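Local coordinates for protein choline dehydrogenase and related flavoproteins (PDB 3Q9T) that acts as a formate oxidase of the glucose-methanol-choline oxidoreductase family, carrying a modified flavin, 8-formyl-FAD, at its catalytic site, at residues 67-72 with 82-87; 302-307 with 444-449. All coordinates share one frame; numbering follows the deposited sequence.

Overall arrangement
Contact 1 and contact 2 sit side by side in the interior, their centres about 10 Å apart, and strand 67-74 is what joins them: T70 N reaches I446 O and T70 O receives L448 N, both at 2.8 Å and probably hydrogen bonds. Both are buried, but K68 of contact 1 reaches the second subunit, with K82 packing beside it, whereas contact 2 meets no other chain. Their chemistry differs. Segments 67-72 and 82-87 share a direct backbone hydrogen bond and lead to the flavin; 302-307 and 444-449, whose strands 302-304 and 445-447 are the outer ones of a three-stranded antiparallel sheet, meet through leucine methyls and one bridging water.

Contact 1 of 2, residues 67-72 with 82-87; sequences YKTTMV and KPNTRG. With FAY ([(2R,3S,4R,5R)-5-(6-amino-9H-purin-9-yl)-3,4-dihydroxytetrahydrofuran-2-yl]methyl (2R,3S,4S)-5-(8-formyl-7-methyl-2,4-dioxo-3,4-dihydrobenzo[g]pteridin-10(2H)-yl)-2,3,4-trihydroxypentyl dihydrogen diphosphate), chain D.
R86 starts at the tyrosine and finishes at the flavin. Its CB lies 3.9 Å from Y67 CE2, and CG comes closer, 3.7 Å from the same CE2, arriving at the edge of the ring and in its plane. Bends at chi2 (-69°) and chi3 (109°) then swing the chain away from Y67, with CD 3.7 Å from FAY O8. NE turns back to its own neighbour, donating to T85 O over 2.9 Å on a carbonyl lone pair, which helps fix the guanidinium's rotation. That group lays one face against the 8-formyl carbon C8M of FAY; NH1 passes FAY C4' at 3.9 Å, while NH2 has a weak hydrogen bond to F509 O.

The chain at Y67 and at N84 meets as an antiparallel hydrogen-bonded pair: N84 N gives Y67 O a short, nearly straight bond of 2.6 Å. A cis peptide before P83 marks the corner leading into it. N84 carries CG anti to its backbone N, and the methyl T69 CG2 lies against its CB and OD1, 3.0 Å from the latter; T69 OG1 adds a weak bond to OD1 of 3.4 Å. Y67 OH is bound to E270, and its ring meets that of W65; both partners belong to the FAD site. K68 CG packs on K82 CB before K68 forms a salt bridge with E78 of the second subunit. If positioned as modelled, face-on to C8M, the guanidinium could draw electron density from the formyl group.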
loop_
_atom_site.group_PDB
_atom_site.type_symbol
_atom_site.label_atom_id
_atom_site.label_comp_id
_atom_site.label_asym_id
_atom_site.label_seq_id
_atom_site.Cartn_x
_atom_site.Cartn_y
_atom_site.Cartn_z
ATOM N N TYR A 67 3.868 -9.220 -10.045
ATOM C CA TYR A 67 4.757 -8.248 -9.421
ATOM C C TYR A 67 4.091 -7.376 -8.356
ATOM O O TYR A 67 2.934 -6.943 -8.498
ATOM C CB TYR A 67 5.330 -7.306 -10.480
ATOM C CG TYR A 67 6.126 -7.978 -11.569
ATOM C CD1 TYR A 67 7.295 -8.667 -11.276
ATOM C CD2 TYR A 67 5.730 -7.891 -12.905
ATOM C CE1 TYR A 67 8.040 -9.276 -12.279
ATOM C CE2 TYR A 67 6.462 -8.495 -13.906
ATOM C CZ TYR A 67 7.617 -9.184 -13.585
ATOM O OH TYR A 67 8.350 -9.778 -14.569
ATOM N N LYS A 68 4.852 -7.082 -7.310
ATOM C CA LYS A 68 4.571 -5.932 -6.468
ATOM C C LYS A 68 4.938 -4.680 -7.253
ATOM O O LYS A 68 5.994 -4.646 -7.895
ATOM C CB LYS A 68 5.440 -5.973 -5.211
ATOM C CG LYS A 68 5.147 -7.139 -4.264
ATOM C CD LYS A 68 6.113 -7.111 -3.098
ATOM C CE LYS A 68 5.641 -8.004 -1.954
ATOM N NZ LYS A 68 6.672 -8.027 -0.873
ATOM N N THR A 69 4.072 -3.666 -7.226
ATOM C CA THR A 69 4.451 -2.352 -7.730
ATOM C C THR A 69 3.758 -1.190 -7.031
ATOM O O THR A 69 2.598 -1.282 -6.640
ATOM C CB THR A 69 4.326 -2.200 -9.302
ATOM O OG1 THR A 69 3.173 -1.435 -9.645
ATOM C CG2 THR A 69 4.303 -3.511 -9.995
ATOM N N THR A 70 4.499 -0.101 -6.867
ATOM C CA THR A 70 3.965 1.125 -6.289
ATOM C C THR A 70 3.107 1.846 -7.323
ATOM O O THR A 70 3.586 2.226 -8.402
ATOM C CB THR A 70 5.102 2.073 -5.824
ATOM O OG1 THR A 70 5.869 1.440 -4.799
ATOM C CG2 THR A 70 4.542 3.414 -5.300
ATOM N N MET A 71 1.840 2.036 -6.976
ATOM C CA MET A 71 0.858 2.634 -7.873
ATOM C C MET A 71 0.947 4.143 -7.818
ATOM O O MET A 71 0.941 4.820 -8.846
ATOM C CB MET A 71 -0.548 2.177 -7.482
ATOM C CG MET A 71 -0.761 0.667 -7.650
ATOM S SD MET A 71 -0.967 0.192 -9.391
ATOM C CE MET A 71 0.063 -1.269 -9.436
ATOM N N VAL A 72 1.012 4.667 -6.602
ATOM C CA VAL A 72 1.212 6.082 -6.415
ATOM C C VAL A 72 2.176 6.362 -5.286
ATOM O O VAL A 72 2.200 5.651 -4.280
ATOM C CB VAL A 72 -0.133 6.880 -6.300
ATOM C CG1 VAL A 72 -1.320 5.952 -6.211
ATOM C CG2 VAL A 72 -0.100 7.874 -5.168
ATOM N N LYS A 82 -0.011 -5.793 -5.132
ATOM C CA LYS A 82 0.322 -7.056 -5.755
ATOM C C LYS A 82 -0.976 -7.817 -5.897
ATOM O O LYS A 82 -1.738 -7.901 -4.953
ATOM C CB LYS A 82 1.327 -7.833 -4.903
ATOM C CG LYS A 82 1.531 -9.279 -5.312
ATOM C CD LYS A 82 2.371 -9.980 -4.271
ATOM C CE LYS A 82 2.593 -11.425 -4.600
ATOM N NZ LYS A 82 3.383 -11.540 -5.821
ATOM N N PRO A 83 -1.228 -8.393 -7.079
ATOM C CA PRO A 83 -0.298 -8.493 -8.203
ATOM C C PRO A 83 -0.456 -7.390 -9.237
ATOM O O PRO A 83 -1.562 -7.011 -9.567
ATOM C CB PRO A 83 -0.727 -9.813 -8.857
ATOM C CG PRO A 83 -2.230 -9.805 -8.683
ATOM C CD PRO A 83 -2.434 -9.221 -7.290
ATOM N N ASN A 84 0.655 -6.888 -9.755
ATOM C CA ASN A 84 0.611 -6.105 -10.967
ATOM C C ASN A 84 0.832 -7.093 -12.099
ATOM O O ASN A 84 1.964 -7.413 -12.430
ATOM C CB ASN A 84 1.701 -5.047 -10.972
ATOM C CG ASN A 84 1.594 -4.119 -12.155
ATOM O OD1 ASN A 84 2.516 -3.340 -12.445
ATOM N ND2 ASN A 84 0.456 -4.164 -12.829
ATOM N N THR A 85 -0.263 -7.585 -12.660
ATOM C CA THR A 85 -0.271 -8.746 -13.541
ATOM C C THR A 85 0.495 -8.544 -14.858
ATOM O O THR A 85 0.368 -7.510 -15.513
ATOM C CB THR A 85 -1.742 -9.149 -13.820
ATOM O OG1 THR A 85 -2.336 -9.670 -12.614
ATOM C CG2 THR A 85 -1.857 -10.153 -14.957
ATOM N N ARG A 86 1.291 -9.548 -15.220
ATOM C CA ARG A 86 2.029 -9.614 -16.487
ATOM C C ARG A 86 2.068 -11.076 -16.878
ATOM O O ARG A 86 2.143 -11.935 -16.004
ATOM C CB ARG A 86 3.478 -9.152 -16.299
ATOM C CG ARG A 86 3.680 -7.643 -16.172
ATOM C CD ARG A 86 3.402 -6.952 -17.481
ATOM N NE ARG A 86 2.166 -6.177 -17.418
ATOM C CZ ARG A 86 1.684 -5.452 -18.419
ATOM N NH1 ARG A 86 2.324 -5.413 -19.580
ATOM N NH2 ARG A 86 0.558 -4.759 -18.261
ATOM N N GLY A 87 2.044 -11.363 -18.179
ATOM C CA GLY A 87 2.026 -12.737 -18.649
ATOM C C GLY A 87 3.364 -13.464 -18.492
ATOM O O GLY A 87 4.413 -12.960 -18.886
HETATM P P FAY D . 5.215 -7.007 -24.492
HETATM N N1 FAY D . -3.675 -4.181 -24.054
HETATM C C2 FAY D . -4.716 -4.122 -24.978
HETATM O O2 FAY D . -4.516 -3.678 -26.102
HETATM N N3 FAY D . -5.802 -4.958 -24.831
HETATM C C4 FAY D . -6.138 -5.385 -23.570
HETATM O O4 FAY D . -7.350 -5.447 -23.290
HETATM N N5 FAY D . -5.404 -5.883 -21.355
HETATM C C6 FAY D . -4.642 -6.888 -19.373
HETATM C C7 FAY D . -3.623 -7.333 -18.550
HETATM C C8 FAY D . -2.293 -7.095 -18.911
HETATM O O8 FAY D . -0.075 -7.729 -18.503
HETATM C C9 FAY D . -2.009 -6.521 -20.157
HETATM P PA FAY D . 5.080 -9.228 -22.743
HETATM C "C1'" FAY D . -1.326 -5.048 -22.608
HETATM C C10 FAY D . -3.858 -4.818 -22.849
HETATM N N10 FAY D . -2.757 -5.236 -22.096
HETATM N N1A FAY D . 13.539 -14.603 -18.368
HETATM O O1A FAY D . 4.819 -9.301 -21.276
HETATM C C1B FAY D . 9.125 -13.037 -20.743
HETATM O O1P FAY D . 5.707 -7.809 -25.672
HETATM C "C2'" FAY D . -0.908 -6.175 -23.579
HETATM O "O2'" FAY D . -1.314 -7.375 -23.023
HETATM C C2A FAY D . 12.858 -15.241 -19.388
HETATM O O2A FAY D . 3.902 -9.599 -23.592
HETATM C C2B FAY D . 7.729 -12.990 -20.148
HETATM O O2B FAY D . 7.329 -14.216 -19.563
HETATM O O2P FAY D . 5.893 -5.650 -24.432
HETATM C "C3'" FAY D . 0.558 -6.329 -24.104
HETATM O "O3'" FAY D . 1.040 -7.667 -24.199
HETATM N N3A FAY D . 11.696 -14.692 -19.907
HETATM C C3B FAY D . 6.896 -12.669 -21.370
HETATM O O3B FAY D . 6.645 -13.864 -22.068
HETATM O O3P FAY D . 5.591 -7.766 -23.121
HETATM C "C4'" FAY D . 1.603 -5.531 -23.365
HETATM O "O4'" FAY D . 1.092 -4.203 -23.288
HETATM C C4A FAY D . 11.229 -13.517 -19.413
HETATM C C4B FAY D . 7.823 -11.844 -22.229
HETATM O O4B FAY D . 9.130 -12.016 -21.708
HETATM C C4X FAY D . -5.149 -5.305 -22.573
HETATM C "C5'" FAY D . 2.965 -5.592 -24.097
HETATM O "O5'" FAY D . 3.584 -6.842 -24.436
HETATM C C5A FAY D . 11.907 -12.856 -18.393
HETATM C C5B FAY D . 7.420 -10.383 -22.232
HETATM O O5B FAY D . 6.304 -10.245 -23.078
HETATM C C5X FAY D . -4.351 -6.125 -20.500
HETATM C C6A FAY D . 13.071 -13.404 -17.858
HETATM N N6A FAY D . 13.668 -12.820 -16.810
HETATM N N7A FAY D . 11.229 -11.725 -18.108
HETATM C C7M FAY D . -3.994 -7.893 -17.197
HETATM C C8A FAY D . 10.153 -11.640 -18.918
HETATM C C8M FAY D . -1.245 -7.899 -18.243
HETATM C C9A FAY D . -3.026 -5.985 -20.945
HETATM N N9A FAY D . 10.138 -12.742 -19.722
#

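Contact 2 of 2, residues 302-307 with 444-449; sequences QNLMDH and PNINLN
L304 pushes one methyl, CD2, over I446 to L448. With CG anti to the backbone N (chi1 166°), the branch reaches across to three neighbours at once. It touches the CG2 methyl of I446 and lies 3.7 Å from the CD2 methyl of L448. The backbone carbonyl of N447 is nearer still, its O 3.2 Å from L304 CD2. L448 crosses L304 obliquely and forks over D306 as well, its CD2 lying 3.8 Å from D306 CB and its CD1 against D306 OD2. L448 thus rests on both CB and OD2 of the aspartate, and OD2 is also hydrogen-bonded to T507 OG1. OD1 takes the backbone N of H307, 2.6 Å away, from above the carboxylate plane.

Strand 302-304, only weakly bonded, and strand 445-447 are the outer members of a three-stranded antiparallel sheet with 431-434 between them, so no direct hydrogen bond joins the two segments. A single water does the bridging, accepting from D306 N at 2.9 Å and donating to L448 O at 2.8 Å. An Asx turn follows at N447, with OD1 accepting from N449 N at 3.0 Å. Helix 267-277 adds V268 against L304 and F269 against I446, and M71 of strand 67-74 packs on L448.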
loop_
_atom_site.group_PDB
_atom_site.type_symbol
_atom_site.label_atom_id
_atom_site.label_comp_id
_atom_site.label_asym_id
_atom_site.label_seq_id
_atom_site.Cartn_x
_atom_site.Cartn_y
_atom_site.Cartn_z
ATOM N N GLN A 302 14.020 4.296 -16.898
ATOM C CA GLN A 302 13.346 5.587 -16.716
ATOM C C GLN A 302 12.185 5.766 -17.693
ATOM O O GLN A 302 12.015 4.964 -18.612
ATOM C CB GLN A 302 14.349 6.732 -16.859
ATOM C CG GLN A 302 15.481 6.639 -15.856
ATOM C CD GLN A 302 14.987 6.646 -14.412
ATOM O OE1 GLN A 302 14.294 7.571 -13.983
ATOM N NE2 GLN A 302 15.331 5.604 -13.662
ATOM N N ASN A 303 11.373 6.802 -17.486
ATOM C CA ASN A 303 10.264 7.084 -18.399
ATOM C C ASN A 303 9.181 6.014 -18.425
ATOM O O ASN A 303 8.457 5.886 -19.406
ATOM C CB ASN A 303 10.777 7.293 -19.823
ATOM C CG ASN A 303 11.951 8.244 -19.876
ATOM O OD1 ASN A 303 11.871 9.370 -19.388
ATOM N ND2 ASN A 303 13.060 7.787 -20.446
ATOM N N LEU A 304 9.067 5.240 -17.354
ATOM C CA LEU A 304 7.960 4.303 -17.242
ATOM C C LEU A 304 6.646 5.098 -17.227
ATOM O O LEU A 304 6.420 5.913 -16.328
ATOM C CB LEU A 304 8.103 3.489 -15.967
ATOM C CG LEU A 304 6.868 2.714 -15.550
ATOM C CD1 LEU A 304 6.609 1.645 -16.588
ATOM C CD2 LEU A 304 7.049 2.129 -14.160
ATOM N N MET A 305 5.793 4.880 -18.229
ATOM C CA MET A 305 4.496 5.568 -18.288
ATOM C C MET A 305 3.358 4.573 -18.492
ATOM O O MET A 305 3.450 3.668 -19.335
ATOM C CB MET A 305 4.466 6.621 -19.400
ATOM C CG MET A 305 3.359 7.646 -19.229
ATOM S SD MET A 305 3.762 8.907 -17.983
ATOM C CE MET A 305 2.183 9.745 -17.915
ATOM N N ASP A 306 2.297 4.740 -17.710
ATOM C CA ASP A 306 1.161 3.826 -17.745
ATOM C C ASP A 306 -0.111 4.675 -17.658
ATOM O O ASP A 306 -0.035 5.883 -17.409
ATOM C CB ASP A 306 1.271 2.849 -16.571
ATOM C CG ASP A 306 0.282 1.670 -16.654
ATOM O OD1 ASP A 306 -0.463 1.547 -17.635
ATOM O OD2 ASP A 306 0.266 0.846 -15.717
ATOM N N HIS A 307 -1.270 4.055 -17.867
ATOM C CA HIS A 307 -2.548 4.748 -17.696
ATOM C C HIS A 307 -3.122 4.444 -16.316
ATOM O O HIS A 307 -3.292 3.273 -15.978
ATOM C CB HIS A 307 -3.570 4.235 -18.704
ATOM C CG HIS A 307 -3.300 4.625 -20.124
ATOM N ND1 HIS A 307 -3.497 3.757 -21.173
ATOM C CD2 HIS A 307 -2.885 5.792 -20.672
ATOM C CE1 HIS A 307 -3.205 4.366 -22.308
ATOM N NE2 HIS A 307 -2.838 5.604 -22.033
ATOM N N PRO A 444 12.302 -6.494 -10.545
ATOM C CA PRO A 444 12.837 -5.142 -10.405
ATOM C C PRO A 444 11.852 -4.356 -9.540
ATOM O O PRO A 444 10.702 -4.787 -9.354
ATOM C CB PRO A 444 12.821 -4.618 -11.843
ATOM C CG PRO A 444 11.644 -5.318 -12.461
ATOM C CD PRO A 444 11.655 -6.707 -11.853
ATOM N N ASN A 445 12.297 -3.228 -8.998
ATOM C CA ASN A 445 11.391 -2.350 -8.275
ATOM C C ASN A 445 10.640 -1.462 -9.260
ATOM O O ASN A 445 11.208 -0.990 -10.248
ATOM C CB ASN A 445 12.137 -1.535 -7.221
ATOM C CG ASN A 445 12.468 -2.355 -5.988
ATOM O OD1 ASN A 445 11.765 -3.313 -5.657
ATOM N ND2 ASN A 445 13.545 -1.993 -5.310
ATOM N N ILE A 446 9.353 -1.267 -9.001
ATOM C CA ILE A 446 8.470 -0.637 -9.970
ATOM C C ILE A 446 7.623 0.440 -9.307
ATOM O O ILE A 446 6.820 0.157 -8.418
ATOM C CB ILE A 446 7.526 -1.688 -10.654
ATOM C CG1 ILE A 446 8.332 -2.893 -11.177
ATOM C CG2 ILE A 446 6.697 -1.035 -11.762
ATOM C CD1 ILE A 446 7.495 -3.983 -11.851
ATOM N N ASN A 447 7.825 1.675 -9.747
ATOM C CA ASN A 447 6.994 2.797 -9.341
ATOM C C ASN A 447 6.300 3.429 -10.556
ATOM O O ASN A 447 6.977 3.902 -11.473
ATOM C CB ASN A 447 7.837 3.838 -8.619
ATOM C CG ASN A 447 7.050 5.079 -8.291
ATOM O OD1 ASN A 447 5.832 5.036 -8.191
ATOM N ND2 ASN A 447 7.740 6.205 -8.155
ATOM N N LEU A 448 4.963 3.407 -10.573
ATOM C CA LEU A 448 4.188 3.922 -11.711
ATOM C C LEU A 448 3.924 5.418 -11.608
ATOM O O LEU A 448 3.557 6.061 -12.582
ATOM C CB LEU A 448 2.840 3.191 -11.830
ATOM C CG LEU A 448 2.892 1.721 -12.238
ATOM C CD1 LEU A 448 1.529 1.066 -12.128
ATOM C CD2 LEU A 448 3.435 1.623 -13.653
ATOM N N ASN A 449 4.053 5.949 -10.399
ATOM C CA ASN A 449 3.955 7.377 -10.175
ATOM C C ASN A 449 2.647 7.977 -10.691
ATOM O O ASN A 449 2.628 9.084 -11.227
ATOM C CB ASN A 449 5.165 8.090 -10.781
ATOM C CG ASN A 449 5.361 9.490 -10.218
ATOM O OD1 ASN A 449 5.128 9.728 -9.032
ATOM N ND2 ASN A 449 5.786 10.425 -11.070
HETATM O O HOH W 1 2.889 6.191 -15.251
#